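Local atomic coordinates of hypothetical protein Atu0741 (Agrobacterium tumefaciens str. C58, PDB entry 1ZHV), a protein that is of unknown function but carries an ACT domain, a fold that in many relatives binds small ligands such as amino acids, so a regulatory or ligand-sensing role is possible. Residues Gly14-Ser19 with Pro25-Gly30; Gly31-Ile36 with His103-Ser108; Phe65-Pro70 with Thr76-Ser81. All coordinates share one frame; numbering follows the deposited sequence.

Contact 1 of 3, residues Gly14-Ser19 with Pro25-Gly30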
loop_
_atom_site.group_PDB
_atom_site.type_symbol
_atom_site.label_atom_id
_atom_site.label_comp_id
_atom_site.label_asym_id
_atom_site.label_seq_id
_atom_site.Cartn_x
_atom_site.Cartn_y
_atom_site.Cartn_z
ATOM N N GLY A 14 4.456 5.210 -5.680
ATOM C CA GLY A 14 5.897 5.084 -5.598
ATOM C C GLY A 14 6.338 5.393 -4.184
ATOM O O GLY A 14 5.614 6.064 -3.446
ATOM N N ILE A 15 7.510 4.893 -3.803
ATOM C CA ILE A 15 8.065 5.131 -2.473
ATOM C C ILE A 15 9.294 6.016 -2.654
ATOM O O ILE A 15 10.329 5.557 -3.148
ATOM C CB ILE A 15 8.535 3.828 -1.804
ATOM C CG1 ILE A 15 7.502 2.715 -2.007
ATOM C CG2 ILE A 15 8.786 4.080 -0.328
ATOM C CD1 ILE A 15 6.164 2.990 -1.414
ATOM N N ALA A 16 9.179 7.278 -2.265
ATOM C CA ALA A 16 10.302 8.191 -2.409
ATOM C C ALA A 16 11.172 8.266 -1.171
ATOM O O ALA A 16 10.695 8.097 -0.051
ATOM C CB ALA A 16 9.804 9.583 -2.774
ATOM N N ARG A 17 12.467 8.495 -1.368
ATOM C CA ARG A 17 13.347 8.633 -0.222
ATOM C C ARG A 17 14.009 10.002 -0.248
ATOM O O ARG A 17 14.702 10.350 -1.203
ATOM C CB ARG A 17 14.425 7.547 -0.160
ATOM C CG ARG A 17 15.115 7.600 1.201
ATOM C CD ARG A 17 16.439 6.886 1.348
ATOM N NE ARG A 17 16.964 7.178 2.683
ATOM C CZ ARG A 17 18.099 6.698 3.185
ATOM N NH1 ARG A 17 18.859 5.884 2.465
ATOM N NH2 ARG A 17 18.470 7.031 4.415
ATOM N N LEU A 18 13.780 10.769 0.815
ATOM C CA LEU A 18 14.335 12.114 0.964
ATOM C C LEU A 18 15.262 12.152 2.165
ATOM O O LEU A 18 15.319 11.194 2.935
ATOM C CB LEU A 18 13.221 13.139 1.184
ATOM C CG LEU A 18 12.454 13.581 -0.061
ATOM C CD1 LEU A 18 11.666 12.386 -0.532
ATOM C CD2 LEU A 18 11.519 14.773 0.211
ATOM N N SER A 19 15.967 13.272 2.325
ATOM C CA SER A 19 16.892 13.472 3.438
ATOM C C SER A 19 16.157 13.471 4.777
ATOM O O SER A 19 15.087 14.067 4.918
ATOM C CB SER A 19 17.647 14.802 3.261
ATOM O OG SER A 19 18.534 15.045 4.343
ATOM N N PRO A 25 8.074 17.984 1.444
ATOM C CA PRO A 25 7.900 18.676 0.166
ATOM C C PRO A 25 6.445 19.012 -0.133
ATOM O O PRO A 25 5.526 18.340 0.346
ATOM C CB PRO A 25 8.493 17.692 -0.840
ATOM C CG PRO A 25 8.147 16.367 -0.228
ATOM C CD PRO A 25 8.509 16.591 1.227
ATOM N N ALA A 26 6.248 20.058 -0.931
ATOM C CA ALA A 26 4.915 20.510 -1.300
ATOM C C ALA A 26 4.166 19.485 -2.138
ATOM O O ALA A 26 2.939 19.492 -2.178
ATOM C CB ALA A 26 5.008 21.827 -2.058
ATOM N N TRP A 27 4.903 18.605 -2.808
ATOM C CA TRP A 27 4.280 17.597 -3.656
ATOM C C TRP A 27 3.840 16.337 -2.920
ATOM O O TRP A 27 3.166 15.488 -3.499
ATOM C CB TRP A 27 5.230 17.193 -4.792
ATOM C CG TRP A 27 6.587 16.724 -4.345
ATOM C CD1 TRP A 27 7.742 17.448 -4.343
ATOM C CD2 TRP A 27 6.929 15.424 -3.847
ATOM N NE1 TRP A 27 8.785 16.684 -3.879
ATOM C CE2 TRP A 27 8.315 15.436 -3.568
ATOM C CE3 TRP A 27 6.199 14.248 -3.609
ATOM C CZ2 TRP A 27 8.990 14.317 -3.062
ATOM C CZ3 TRP A 27 6.869 13.138 -3.106
ATOM C CH2 TRP A 27 8.252 13.181 -2.838
ATOM N N ALA A 28 4.208 16.216 -1.650
ATOM C CA ALA A 28 3.876 15.023 -0.876
ATOM C C ALA A 28 2.392 14.825 -0.613
ATOM O O ALA A 28 1.818 13.798 -0.984
ATOM C CB ALA A 28 4.636 15.030 0.443
ATOM N N ASP A 29 1.771 15.802 0.035
ATOM C CA ASP A 29 0.359 15.696 0.348
ATOM C C ASP A 29 -0.482 16.123 -0.849
ATOM O O ASP A 29 -0.252 17.175 -1.451
ATOM C CB ASP A 29 0.033 16.549 1.576
ATOM C CG ASP A 29 -1.250 16.121 2.252
ATOM O OD1 ASP A 29 -2.113 15.538 1.563
ATOM O OD2 ASP A 29 -1.403 16.375 3.464
ATOM N N GLY A 30 -1.463 15.297 -1.186
ATOM C CA GLY A 30 -2.337 15.592 -2.304
ATOM C C GLY A 30 -3.444 14.567 -2.278
ATOM O O GLY A 30 -3.799 14.057 -1.212
#
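The indole of Trp-27 presents the edge of its six-membered ring to Leu-18 and Ala-16. Both come in near the ring plane. CB of Ala-16 lies 3.9 Å from CH2 of Trp-27. CD1 of Leu-18 sits 4.2 Å from CZ2 of Trp-27, and about as far from CH2. One face of the indole is taken by its own loop: CG of Pro-25 stands 3.4 Å above the plane of the Trp-27 ring, displaced toward the rim. The first torsion of Trp-27 (chi1 55°) puts CG between the backbone N and the carbonyl carbon. From there the indole reaches the strand with its far edge, although the CB of Trp-27 does not aim at it.

This is a strand and the loop that follows it. Ala-16 and Leu-18 lie on strand 13-18, within the N-terminal, ACT-like part of the chain, and point the same way. The loop leaves the strand and returns alongside it before strand 35-38. The two segments meet through side chains alone; no hydrogen bond joins them. Strand 13-18 pairs with strands 43-48 and 57-67.

Leu-18 serves both loop residues with its two branches. CD1 faces the indole. CD2 meets the CD-CG side of the Pro-25 ring, 3.7 Å from CD and 3.8 Å from CG, and lies 4.2 Å from CZ2 of Trp-27. The side chains of Leu-18 and Trp-27 pass each other in opposite directions. The loop is braced by a backbone bond from Ala-28 N to Pro-25 O, 3.2 Å long. Arg-51 bonds to this loop, NE to the carbonyl O of Trp-27 and NH2 to that of Ala-28. Ile-45 and Cys-47 of strand 43-48 also touch the indole, and Val-56 packs on both Ala-16 and Leu-18.

Contact 2 of 3, residues Gly31-Ile36 with His103-Ser108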
loop_
_atom_site.group_PDB
_atom_site.type_symbol
_atom_site.label_atom_id
_atom_site.label_comp_id
_atom_site.label_asym_id
_atom_site.label_seq_id
_atom_site.Cartn_x
_atom_site.Cartn_y
_atom_site.Cartn_z
ATOM N N GLY A 31 -3.994 14.256 -3.443
ATOM C CA GLY A 31 -5.058 13.275 -3.497
ATOM C C GLY A 31 -4.513 11.862 -3.419
ATOM O O GLY A 31 -3.319 11.635 -3.629
ATOM N N GLY A 32 -5.391 10.911 -3.119
ATOM C CA GLY A 32 -4.982 9.524 -3.026
ATOM C C GLY A 32 -4.382 9.163 -1.682
ATOM O O GLY A 32 -4.540 9.889 -0.700
ATOM N N PHE A 33 -3.689 8.030 -1.644
ATOM C CA PHE A 33 -3.049 7.552 -0.425
ATOM C C PHE A 33 -1.715 8.265 -0.246
ATOM O O PHE A 33 -0.921 8.350 -1.180
ATOM C CB PHE A 33 -2.815 6.043 -0.514
ATOM C CG PHE A 33 -2.119 5.460 0.684
ATOM C CD1 PHE A 33 -2.818 5.194 1.858
ATOM C CD2 PHE A 33 -0.760 5.176 0.637
ATOM C CE1 PHE A 33 -2.173 4.653 2.962
ATOM C CE2 PHE A 33 -0.102 4.633 1.745
ATOM C CZ PHE A 33 -0.810 4.373 2.905
ATOM N N VAL A 34 -1.481 8.781 0.957
ATOM C CA VAL A 34 -0.242 9.486 1.272
ATOM C C VAL A 34 0.313 9.024 2.613
ATOM O O VAL A 34 -0.401 9.011 3.612
ATOM C CB VAL A 34 -0.475 11.009 1.358
ATOM C CG1 VAL A 34 0.824 11.725 1.713
ATOM C CG2 VAL A 34 -1.035 11.518 0.045
ATOM N N SER A 35 1.583 8.635 2.637
ATOM C CA SER A 35 2.209 8.224 3.884
ATOM C C SER A 35 3.586 8.858 3.956
ATOM O O SER A 35 4.477 8.513 3.184
ATOM C CB SER A 35 2.329 6.701 3.977
ATOM O OG SER A 35 2.766 6.329 5.276
ATOM N N ILE A 36 3.733 9.799 4.880
ATOM C CA ILE A 36 4.977 10.531 5.100
ATOM C C ILE A 36 5.561 10.072 6.434
ATOM O O ILE A 36 4.992 10.349 7.499
ATOM C CB ILE A 36 4.697 12.042 5.162
ATOM C CG1 ILE A 36 4.021 12.497 3.865
ATOM C CG2 ILE A 36 5.996 12.807 5.418
ATOM C CD1 ILE A 36 3.243 13.802 3.998
ATOM N N HIS A 103 -3.219 -0.342 5.275
ATOM C CA HIS A 103 -3.163 -0.285 3.825
ATOM C C HIS A 103 -1.978 -1.165 3.454
ATOM O O HIS A 103 -1.026 -1.298 4.224
ATOM C CB HIS A 103 -2.948 1.139 3.311
ATOM C CG HIS A 103 -4.214 1.928 3.186
ATOM N ND1 HIS A 103 -4.789 2.239 1.971
ATOM C CD2 HIS A 103 -5.007 2.484 4.129
ATOM C CE1 HIS A 103 -5.880 2.959 2.175
ATOM N NE2 HIS A 103 -6.034 3.121 3.476
ATOM N N LEU A 104 -2.049 -1.785 2.285
ATOM C CA LEU A 104 -0.992 -2.669 1.811
ATOM C C LEU A 104 -0.624 -2.304 0.388
ATOM O O LEU A 104 -1.504 -2.083 -0.437
ATOM C CB LEU A 104 -1.480 -4.128 1.819
ATOM C CG LEU A 104 -0.669 -5.105 0.954
ATOM C CD1 LEU A 104 0.632 -5.419 1.657
ATOM C CD2 LEU A 104 -1.451 -6.382 0.698
ATOM N N LEU A 105 0.668 -2.221 0.102
ATOM C CA LEU A 105 1.089 -1.968 -1.261
ATOM C C LEU A 105 1.960 -3.133 -1.713
ATOM O O LEU A 105 2.706 -3.715 -0.925
ATOM C CB LEU A 105 1.874 -0.652 -1.377
ATOM C CG LEU A 105 1.082 0.634 -1.122
ATOM C CD1 LEU A 105 1.293 1.075 0.317
ATOM C CD2 LEU A 105 1.525 1.736 -2.084
ATOM N N VAL A 106 1.815 -3.493 -2.979
ATOM C CA VAL A 106 2.611 -4.546 -3.584
ATOM C C VAL A 106 3.008 -3.969 -4.930
ATOM O O VAL A 106 2.376 -3.025 -5.409
ATOM C CB VAL A 106 1.809 -5.860 -3.811
ATOM C CG1 VAL A 106 1.390 -6.452 -2.466
ATOM C CG2 VAL A 106 0.599 -5.599 -4.691
ATOM N N ARG A 107 4.058 -4.510 -5.534
ATOM C CA ARG A 107 4.471 -4.013 -6.836
ATOM C C ARG A 107 3.339 -4.296 -7.806
ATOM O O ARG A 107 2.687 -5.345 -7.734
ATOM C CB ARG A 107 5.766 -4.694 -7.281
ATOM C CG ARG A 107 6.948 -4.325 -6.406
ATOM C CD ARG A 107 8.248 -4.957 -6.877
ATOM N NE ARG A 107 9.378 -4.556 -6.038
ATOM C CZ ARG A 107 9.866 -3.319 -5.975
ATOM N NH1 ARG A 107 9.328 -2.351 -6.704
ATOM N NH2 ARG A 107 10.888 -3.047 -5.174
ATOM N N SER A 108 3.095 -3.357 -8.709
ATOM C CA SER A 108 2.022 -3.512 -9.672
ATOM C C SER A 108 2.149 -4.749 -10.539
ATOM O O SER A 108 1.146 -5.321 -10.945
ATOM C CB SER A 108 1.923 -2.263 -10.543
ATOM O OG SER A 108 1.637 -1.138 -9.726
#
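Phe-33 carries the contact from its segment, meeting His-103 and Leu-105. The N of Phe-33 is bonded to the hydroxyl of Tyr-13. The CG of Phe-33 is anti to the backbone N (chi1 178°), which carries the ring across to strand 102-107.

There it forms an offset stack with the imidazole of His-103. The ring centroids of Phe-33 and His-103 are 4.6 Å apart and the planes are inclined at 30°. CE1 of Phe-33 lies over one face of the imidazole, 3.4 Å from CG of His-103, while CD1 of Phe-33 is 3.6 Å from ND1 of His-103. The two side chains run past each other in opposite directions.

The contact joins the N-terminal part of the chain to the ACT domain near the centre of the molecule. CE2 of Phe-33 meets CD1 of Leu-105 at 4.1 Å, the methyl lying oblique to the ring. Beyond Phe-33 the chain enters strand 35-38, where Ser-35 pairs through its backbone with Val-46. Val-46 and Val-96 also pack against the phenyl.

Contact 3 of 3, residues Phe65-Pro70 with Thr76-Ser81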
loop_
_atom_site.group_PDB
_atom_site.type_symbol
_atom_site.label_atom_id
_atom_site.label_comp_id
_atom_site.label_asym_id
_atom_site.label_seq_id
_atom_site.Cartn_x
_atom_site.Cartn_y
_atom_site.Cartn_z
ATOM N N PHE A 65 -3.828 -1.204 -1.630
ATOM C CA PHE A 65 -5.085 -1.815 -1.186
ATOM C C PHE A 65 -5.410 -1.317 0.210
ATOM O O PHE A 65 -4.520 -1.152 1.040
ATOM C CB PHE A 65 -4.984 -3.340 -1.084
ATOM C CG PHE A 65 -4.942 -4.046 -2.398
ATOM C CD1 PHE A 65 -3.738 -4.235 -3.060
ATOM C CD2 PHE A 65 -6.111 -4.551 -2.961
ATOM C CE1 PHE A 65 -3.692 -4.927 -4.269
ATOM C CE2 PHE A 65 -6.077 -5.244 -4.169
ATOM C CZ PHE A 65 -4.868 -5.433 -4.822
ATOM N N LYS A 66 -6.693 -1.100 0.471
ATOM C CA LYS A 66 -7.128 -0.674 1.789
ATOM C C LYS A 66 -7.795 -1.859 2.477
ATOM O O LYS A 66 -8.580 -2.574 1.849
ATOM C CB LYS A 66 -8.146 0.462 1.673
ATOM C CG LYS A 66 -8.697 0.930 3.016
ATOM C CD LYS A 66 -9.776 1.977 2.813
ATOM C CE LYS A 66 -11.084 1.332 2.406
ATOM N NZ LYS A 66 -11.657 0.542 3.533
ATOM N N PHE A 67 -7.459 -2.096 3.744
ATOM C CA PHE A 67 -8.113 -3.164 4.504
ATOM C C PHE A 67 -9.458 -2.516 4.855
ATOM O O PHE A 67 -9.490 -1.452 5.480
ATOM C CB PHE A 67 -7.352 -3.486 5.796
ATOM C CG PHE A 67 -6.136 -4.362 5.606
ATOM C CD1 PHE A 67 -5.172 -4.063 4.651
ATOM C CD2 PHE A 67 -5.928 -5.457 6.439
ATOM C CE1 PHE A 67 -4.020 -4.840 4.536
ATOM C CE2 PHE A 67 -4.784 -6.238 6.331
ATOM C CZ PHE A 67 -3.824 -5.930 5.378
ATOM N N GLN A 68 -10.553 -3.165 4.467
ATOM C CA GLN A 68 -11.906 -2.631 4.662
ATOM C C GLN A 68 -12.791 -2.946 5.866
ATOM O O GLN A 68 -12.585 -3.909 6.618
ATOM C CB GLN A 68 -12.741 -2.946 3.430
ATOM C CG GLN A 68 -12.425 -2.130 2.212
ATOM C CD GLN A 68 -13.312 -2.519 1.056
ATOM O OE1 GLN A 68 -13.262 -3.650 0.583
ATOM N NE2 GLN A 68 -14.139 -1.590 0.600
ATOM N N GLY A 69 -13.807 -2.086 5.981
ATOM C CA GLY A 69 -14.831 -2.159 7.009
ATOM C C GLY A 69 -14.400 -2.217 8.460
ATOM O O GLY A 69 -13.201 -2.197 8.769
ATOM N N PRO A 70 -15.383 -2.287 9.393
ATOM C CA PRO A 70 -15.119 -2.357 10.833
ATOM C C PRO A 70 -14.260 -3.574 11.141
ATOM O O PRO A 70 -14.328 -4.578 10.428
ATOM C CB PRO A 70 -16.516 -2.530 11.436
ATOM C CG PRO A 70 -17.400 -1.843 10.505
ATOM C CD PRO A 70 -16.844 -2.312 9.167
ATOM N N THR A 76 -6.908 -11.788 16.743
ATOM C CA THR A 76 -6.483 -12.487 15.531
ATOM C C THR A 76 -5.585 -11.572 14.697
ATOM O O THR A 76 -5.771 -10.358 14.682
ATOM C CB THR A 76 -7.699 -12.920 14.715
ATOM N N GLY A 77 -4.614 -12.158 14.007
ATOM C CA GLY A 77 -3.707 -11.363 13.201
ATOM C C GLY A 77 -4.268 -10.956 11.851
ATOM O O GLY A 77 -4.111 -11.679 10.871
ATOM N N ILE A 78 -4.923 -9.800 11.801
ATOM C CA ILE A 78 -5.496 -9.293 10.557
ATOM C C ILE A 78 -4.407 -9.063 9.508
ATOM O O ILE A 78 -4.523 -9.527 8.372
ATOM C CB ILE A 78 -6.274 -7.976 10.807
ATOM C CG1 ILE A 78 -7.594 -8.290 11.520
ATOM C CG2 ILE A 78 -6.543 -7.254 9.496
ATOM C CD1 ILE A 78 -8.406 -7.060 11.890
ATOM N N VAL A 79 -3.348 -8.350 9.878
ATOM C CA VAL A 79 -2.266 -8.103 8.933
ATOM C C VAL A 79 -1.582 -9.422 8.581
ATOM O O VAL A 79 -1.312 -9.700 7.414
ATOM C CB VAL A 79 -1.235 -7.107 9.516
ATOM C CG1 VAL A 79 -0.013 -7.015 8.610
ATOM C CG2 VAL A 79 -1.870 -5.729 9.645
ATOM N N LEU A 80 -1.310 -10.240 9.592
ATOM C CA LEU A 80 -0.668 -11.527 9.366
ATOM C C LEU A 80 -1.430 -12.376 8.347
ATOM O O LEU A 80 -0.831 -12.945 7.433
ATOM C CB LEU A 80 -0.553 -12.299 10.687
ATOM C CG LEU A 80 -0.029 -13.737 10.607
ATOM C CD1 LEU A 80 1.425 -13.746 10.169
ATOM C CD2 LEU A 80 -0.172 -14.400 11.974
ATOM N N SER A 81 -2.749 -12.443 8.504
ATOM C CA SER A 81 -3.584 -13.253 7.621
ATOM C C SER A 81 -3.463 -12.838 6.162
ATOM O O SER A 81 -3.620 -13.660 5.256
ATOM C CB SER A 81 -5.058 -13.174 8.049
ATOM O OG SER A 81 -5.658 -11.952 7.650
#
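A strand followed by a helix, joined by a loop, makes this contact within the ACT domain. Phe-67 belongs to strand 57-67, and Ile-78 and Val-79 lie in the segment that carries helix 78-87. ACT domains have a beta-alpha-beta-beta-alpha-beta order, and the pair is consistent with the first strand and first helix of that plan.

Phe-67 is the residue that reaches over from the strand. Its CG is anti to the carbonyl carbon (chi1 -79°), and the ring extends toward Ile-78 and Val-79. The methyl branch of Ile-78 meets the edge of this ring near its plane: CG2 of Ile-78 is 3.6 Å from CD2 of Phe-67 and 3.8 Å from CE2 of Phe-67. The CG2 of Ile-78 is anti to the backbone N, so that this branch, and not the CG1 arm, touches the phenyl. The two side chains pass in opposite directions. The carbonyl O of Ile-78 lies at the ring edge, in plane, 3.9 Å from CE2 of Phe-67. Val-79 adds a more peripheral touch. Its CA is 4.1 Å from CE2 of Phe-67, and it approaches the ring obliquely. No hydrogen bond crosses between the segments.

Two bonds lie within residues 76-81. The N of Ser-81 bonds to the carbonyl O of Gly-77, the centre of an inverse gamma turn. OG of Ser-81 donates to O of Ile-78 at 2.8 Å, with the hydroxyl tilted 28° from the carbonyl plane. That oxygen is therefore bonded as well as lying against the phenyl.

Phe-67 is buried against Asp-102 and Leu-104 of the adjacent strand 102-107, with which strand 57-67 pairs antiparallel. Ile-4, just before strand 5-8, touches Ile-78 and Ser-81, and Phe-71 touches Ile-78.

From the N terminus, contact 1 comes first and closes the short loop after strand 13-18, folding residues 25-30 back on it. The chain then runs directly into contact 2. The two are in series, yet they touch where Ala-28 packs on Val-34 and Ile-36. Contact 2 closes a long loop, from Phe-33 to strand 102-107, and ties the N-terminal part to the ACT domain. Contact 3 is nested inside that loop and packs helix 78-87 against strand 57-67. Contacts 2 and 3 meet where these neighbouring strands pair. Contacts 1 and 3 lie on opposite sides of the chain's centre, about 26 Å apart between centres, and reach the same sheet.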